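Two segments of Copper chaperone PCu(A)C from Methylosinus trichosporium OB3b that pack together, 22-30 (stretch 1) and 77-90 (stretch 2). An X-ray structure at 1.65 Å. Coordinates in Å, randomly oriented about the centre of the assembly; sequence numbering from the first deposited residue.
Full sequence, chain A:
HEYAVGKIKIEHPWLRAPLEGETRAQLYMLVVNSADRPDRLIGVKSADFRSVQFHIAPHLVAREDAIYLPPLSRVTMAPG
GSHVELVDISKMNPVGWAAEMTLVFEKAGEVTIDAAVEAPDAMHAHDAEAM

Stretch 1 (22-30) ETRAQLYML
Stretch 2 77-90: MAPGGSHVELVDIS

The apolar centre lies on the face of the sheet that carries Ala25, Leu27, Val84 and Leu86. Leu27 (chi1 176°, chi2 141°, between wells) brings CD2 to 3.8 Å from Val84 CG2 and CB to 4.2 Å from Leu86 CD2; Val84 is t and Leu86 is m,t. At one end Ile89 (m,t) places CD1 3.6 Å from Ala25 CB. At the other, Met29 (p,t,t) and Met77 (m,t,t) meet at 3.9 Å between Met29 CG and Met77 CE.

The backbone register agrees with this placement. The strand through Ala25 to Leu30 and the one that begins at His83 run antiparallel, with 146° between their N-to-C directions and a closest axial approach of 4.6 Å. Leu27 and Val84 form a hydrogen-bonded pair (CA to CA 5.0 Å): Leu27 N donates to Val84 O at 2.8 Å and Val84 N to Leu27 O at 2.9 Å, with N-H...O angles of 171° and 170°. Ala25 and Leu86 (CA to CA 5.2 Å) repeat the pattern, Leu86 N to Ala25 O at 2.8 Å and 168°, Ala25 N to Leu86 O at 3.1 Å and 153°. Between them Gln26 faces Glu85 as a non-hydrogen-bonded pair, where Gln26 CA approaches Val84 O to 3.3 Å in a CA-H...O contact. Asp88, at phi/psi 58/61, turns the chain; beyond it Ile89 N donates to Thr23 O at 2.8 Å and 177°.

Before His83, a type II turn from Ala78 to Gly81 is closed by Gly81 N to Ala78 O at 2.9 Å. Gly80 adopts 86/-7, where a CB would jam against the preceding carbonyl. Within the turn, Pro79 lies over one face of the Tyr28 ring (chi1 -45°, chi2 -84°): Pro79 CD is 3.7 Å from the centroid, 13° off the normal, a CH-pi contact. Met29 N makes a weak hydrogen bond to Met77 SD at 3.5 Å.

Most of the polar side-chain contacts gather around Gln26 and Glu85, on the face that Val87 shares. Tyr28 OH donates to Gln26 OE1 at 2.7 Å, and water 2 links Gln26 OE1 (2.6 Å) to Gly80 N (2.8 Å). His83 (chi1 65°) is held by His83 ND1 donating to Gly81 O at 3.0 Å; its NE2 is 3.3 Å from Gln26 NE2, but the poor angle excludes a hydrogen bond. Farther out, extended Arg24 (m,t,t) forms a salt bridge, NH1 to Glu85 OE1 at 2.8 Å, near the guanidinium plane, while Val87 CG1 covers one face. At the exposed end, water 1 joins Thr23 OG1 (2.8 Å) to Asp88 N (3.0 Å) and Asp88 OD1 (2.7 Å).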

# COMPACT_ATOMS: atom_id res chain seq x y z
N GLU A 22 -10.70 8.72 -14.03
CA GLU A 22 -11.03 7.73 -13.00
C GLU A 22 -10.58 8.13 -11.59
O GLU A 22 -9.70 8.98 -11.43
CB GLU A 22 -10.43 6.37 -13.36
CG GLU A 22 -10.87 5.97 -14.76
CD GLU A 22 -10.81 4.49 -15.04
OE1 GLU A 22 -10.43 3.72 -14.13
OE2 GLU A 22 -11.11 4.10 -16.20
N THR A 23 -11.21 7.51 -10.60
CA THR A 23 -10.97 7.86 -9.20
C THR A 23 -10.49 6.66 -8.38
O THR A 23 -10.52 6.72 -7.17
CB THR A 23 -12.26 8.39 -8.55
OG1 THR A 23 -13.24 7.35 -8.55
CG2 THR A 23 -12.80 9.60 -9.32
N ARG A 24 -10.05 5.57 -9.02
CA ARG A 24 -9.47 4.43 -8.30
C ARG A 24 -8.11 4.14 -8.87
O ARG A 24 -7.88 4.40 -10.05
CB ARG A 24 -10.32 3.17 -8.43
CG ARG A 24 -11.46 3.06 -7.48
CD ARG A 24 -12.18 1.72 -7.64
NE ARG A 24 -13.22 1.60 -6.63
CZ ARG A 24 -13.26 0.65 -5.71
NH1 ARG A 24 -12.32 -0.29 -5.68
NH2 ARG A 24 -14.23 0.63 -4.82
N ALA A 25 -7.22 3.60 -8.06
CA ALA A 25 -5.90 3.22 -8.59
C ALA A 25 -5.33 2.13 -7.72
O ALA A 25 -5.76 1.96 -6.58
CB ALA A 25 -4.97 4.44 -8.63
N GLN A 26 -4.37 1.38 -8.24
CA GLN A 26 -3.78 0.29 -7.46
C GLN A 26 -2.42 0.68 -6.97
O GLN A 26 -1.65 1.30 -7.68
CB GLN A 26 -3.70 -0.98 -8.28
CG GLN A 26 -5.08 -1.50 -8.63
CD GLN A 26 -5.08 -2.95 -9.08
OE1 GLN A 26 -4.02 -3.57 -9.29
NE2 GLN A 26 -6.28 -3.51 -9.23
N LEU A 27 -2.15 0.33 -5.71
CA LEU A 27 -0.88 0.58 -5.06
C LEU A 27 -0.24 -0.76 -4.71
O LEU A 27 -0.91 -1.72 -4.38
CB LEU A 27 -1.10 1.42 -3.80
CG LEU A 27 0.15 1.70 -2.95
CD1 LEU A 27 0.16 3.13 -2.38
CD2 LEU A 27 0.27 0.66 -1.88
N TYR A 28 1.10 -0.83 -4.81
CA TYR A 28 1.82 -2.05 -4.56
C TYR A 28 3.01 -1.79 -3.67
O TYR A 28 3.75 -0.86 -3.91
CB TYR A 28 2.31 -2.66 -5.87
CG TYR A 28 1.27 -2.68 -6.96
CD1 TYR A 28 0.33 -3.71 -7.04
CD2 TYR A 28 1.23 -1.65 -7.89
CE1 TYR A 28 -0.61 -3.71 -8.06
CE2 TYR A 28 0.30 -1.65 -8.91
CZ TYR A 28 -0.62 -2.70 -8.98
OH TYR A 28 -1.56 -2.74 -9.98
N MET A 29 3.16 -2.56 -2.61
CA MET A 29 4.32 -2.41 -1.75
C MET A 29 4.64 -3.74 -1.12
O MET A 29 3.75 -4.54 -0.86
CB MET A 29 4.06 -1.37 -0.65
CG MET A 29 2.82 -1.69 0.21
SD MET A 29 2.45 -0.28 1.32
CE MET A 29 0.88 -0.82 2.03
N LEU A 30 5.92 -3.97 -0.85
CA LEU A 30 6.33 -5.16 -0.11
C LEU A 30 6.29 -4.83 1.36
O LEU A 30 6.96 -3.89 1.79
CB LEU A 30 7.74 -5.56 -0.56
CG LEU A 30 8.50 -6.59 0.28
CD1 LEU A 30 7.71 -7.86 0.47
CD2 LEU A 30 9.79 -6.89 -0.48
N MET A 77 3.41 -7.59 -3.32
CA MET A 77 2.33 -7.05 -4.13
C MET A 77 2.83 -6.73 -5.53
O MET A 77 3.97 -6.24 -5.68
CB MET A 77 1.78 -5.78 -3.52
CG MET A 77 1.15 -5.96 -2.14
SD MET A 77 0.35 -4.45 -1.65
CE MET A 77 0.27 -4.67 0.12
N ALA A 78 1.98 -6.95 -6.52
CA ALA A 78 2.30 -6.62 -7.91
C ALA A 78 1.02 -6.68 -8.71
O ALA A 78 0.04 -7.30 -8.26
CB ALA A 78 3.34 -7.59 -8.47
N PRO A 79 0.99 -6.01 -9.87
CA PRO A 79 -0.22 -6.14 -10.69
C PRO A 79 -0.59 -7.61 -10.98
O PRO A 79 0.27 -8.43 -11.33
CB PRO A 79 0.16 -5.42 -12.00
CG PRO A 79 1.21 -4.41 -11.57
CD PRO A 79 1.94 -4.99 -10.37
N GLY A 80 -1.86 -7.94 -10.84
CA GLY A 80 -2.28 -9.32 -11.00
C GLY A 80 -2.17 -10.18 -9.76
O GLY A 80 -2.63 -11.33 -9.75
N GLY A 81 -1.57 -9.64 -8.71
CA GLY A 81 -1.37 -10.37 -7.48
C GLY A 81 -1.98 -9.56 -6.34
O GLY A 81 -2.97 -8.85 -6.55
N SER A 82 -1.41 -9.69 -5.16
CA SER A 82 -1.90 -8.90 -4.02
C SER A 82 -1.70 -7.41 -4.28
O SER A 82 -0.75 -7.01 -4.92
CB SER A 82 -1.18 -9.31 -2.74
OG SER A 82 -1.33 -10.72 -2.53
N HIS A 83 -2.58 -6.57 -3.75
CA HIS A 83 -2.46 -5.15 -4.08
C HIS A 83 -3.39 -4.38 -3.18
O HIS A 83 -4.26 -4.96 -2.50
CB HIS A 83 -2.83 -4.87 -5.55
CG HIS A 83 -4.26 -5.15 -5.89
ND1 HIS A 83 -4.71 -6.42 -6.21
CD2 HIS A 83 -5.33 -4.34 -5.96
CE1 HIS A 83 -6.01 -6.36 -6.46
NE2 HIS A 83 -6.41 -5.12 -6.34
N VAL A 84 -3.21 -3.07 -3.18
CA VAL A 84 -4.10 -2.17 -2.49
C VAL A 84 -4.91 -1.37 -3.50
O VAL A 84 -4.33 -0.82 -4.42
CB VAL A 84 -3.32 -1.20 -1.62
CG1 VAL A 84 -4.28 -0.37 -0.75
CG2 VAL A 84 -2.29 -1.93 -0.78
N GLU A 85 -6.22 -1.29 -3.34
CA GLU A 85 -6.99 -0.36 -4.16
C GLU A 85 -7.18 0.94 -3.39
O GLU A 85 -7.60 0.92 -2.24
CB GLU A 85 -8.35 -0.95 -4.54
CG GLU A 85 -8.26 -1.90 -5.70
CD GLU A 85 -9.37 -1.66 -6.69
OE1 GLU A 85 -10.45 -2.25 -6.48
OE2 GLU A 85 -9.17 -0.89 -7.66
N LEU A 86 -6.80 2.05 -4.01
CA LEU A 86 -7.05 3.39 -3.48
C LEU A 86 -8.39 3.85 -4.02
O LEU A 86 -8.58 3.87 -5.24
CB LEU A 86 -5.95 4.37 -3.90
CG LEU A 86 -4.54 3.86 -3.62
CD1 LEU A 86 -3.49 4.89 -4.09
CD2 LEU A 86 -4.37 3.50 -2.15
N VAL A 87 -9.30 4.19 -3.13
CA VAL A 87 -10.69 4.39 -3.47
C VAL A 87 -11.08 5.85 -3.30
O VAL A 87 -10.77 6.45 -2.26
CB VAL A 87 -11.59 3.52 -2.56
CG1 VAL A 87 -13.09 3.74 -2.85
CG2 VAL A 87 -11.21 2.04 -2.71
N ASP A 88 -11.81 6.39 -4.28
CA ASP A 88 -12.29 7.78 -4.27
C ASP A 88 -11.13 8.76 -4.14
O ASP A 88 -11.06 9.56 -3.23
CB ASP A 88 -13.33 7.99 -3.16
CG ASP A 88 -14.60 7.17 -3.39
OD1 ASP A 88 -14.85 6.73 -4.54
OD2 ASP A 88 -15.35 6.97 -2.42
N ILE A 89 -10.26 8.69 -5.14
CA ILE A 89 -9.13 9.59 -5.25
C ILE A 89 -9.60 11.00 -5.60
O ILE A 89 -10.32 11.18 -6.59
CB ILE A 89 -8.15 9.08 -6.29
CG1 ILE A 89 -7.53 7.74 -5.84
CG2 ILE A 89 -7.08 10.12 -6.58
CD1 ILE A 89 -6.84 6.99 -7.01
N SER A 90 -9.22 11.99 -4.80
CA SER A 90 -9.60 13.37 -5.15
C SER A 90 -8.46 14.08 -5.85
O SER A 90 -8.69 14.99 -6.65
CB SER A 90 -10.05 14.14 -3.90
OG SER A 90 -9.15 13.92 -2.83
O HOH W 1 -13.56 5.42 -6.48
O HOH W 2 -3.61 -6.18 -9.47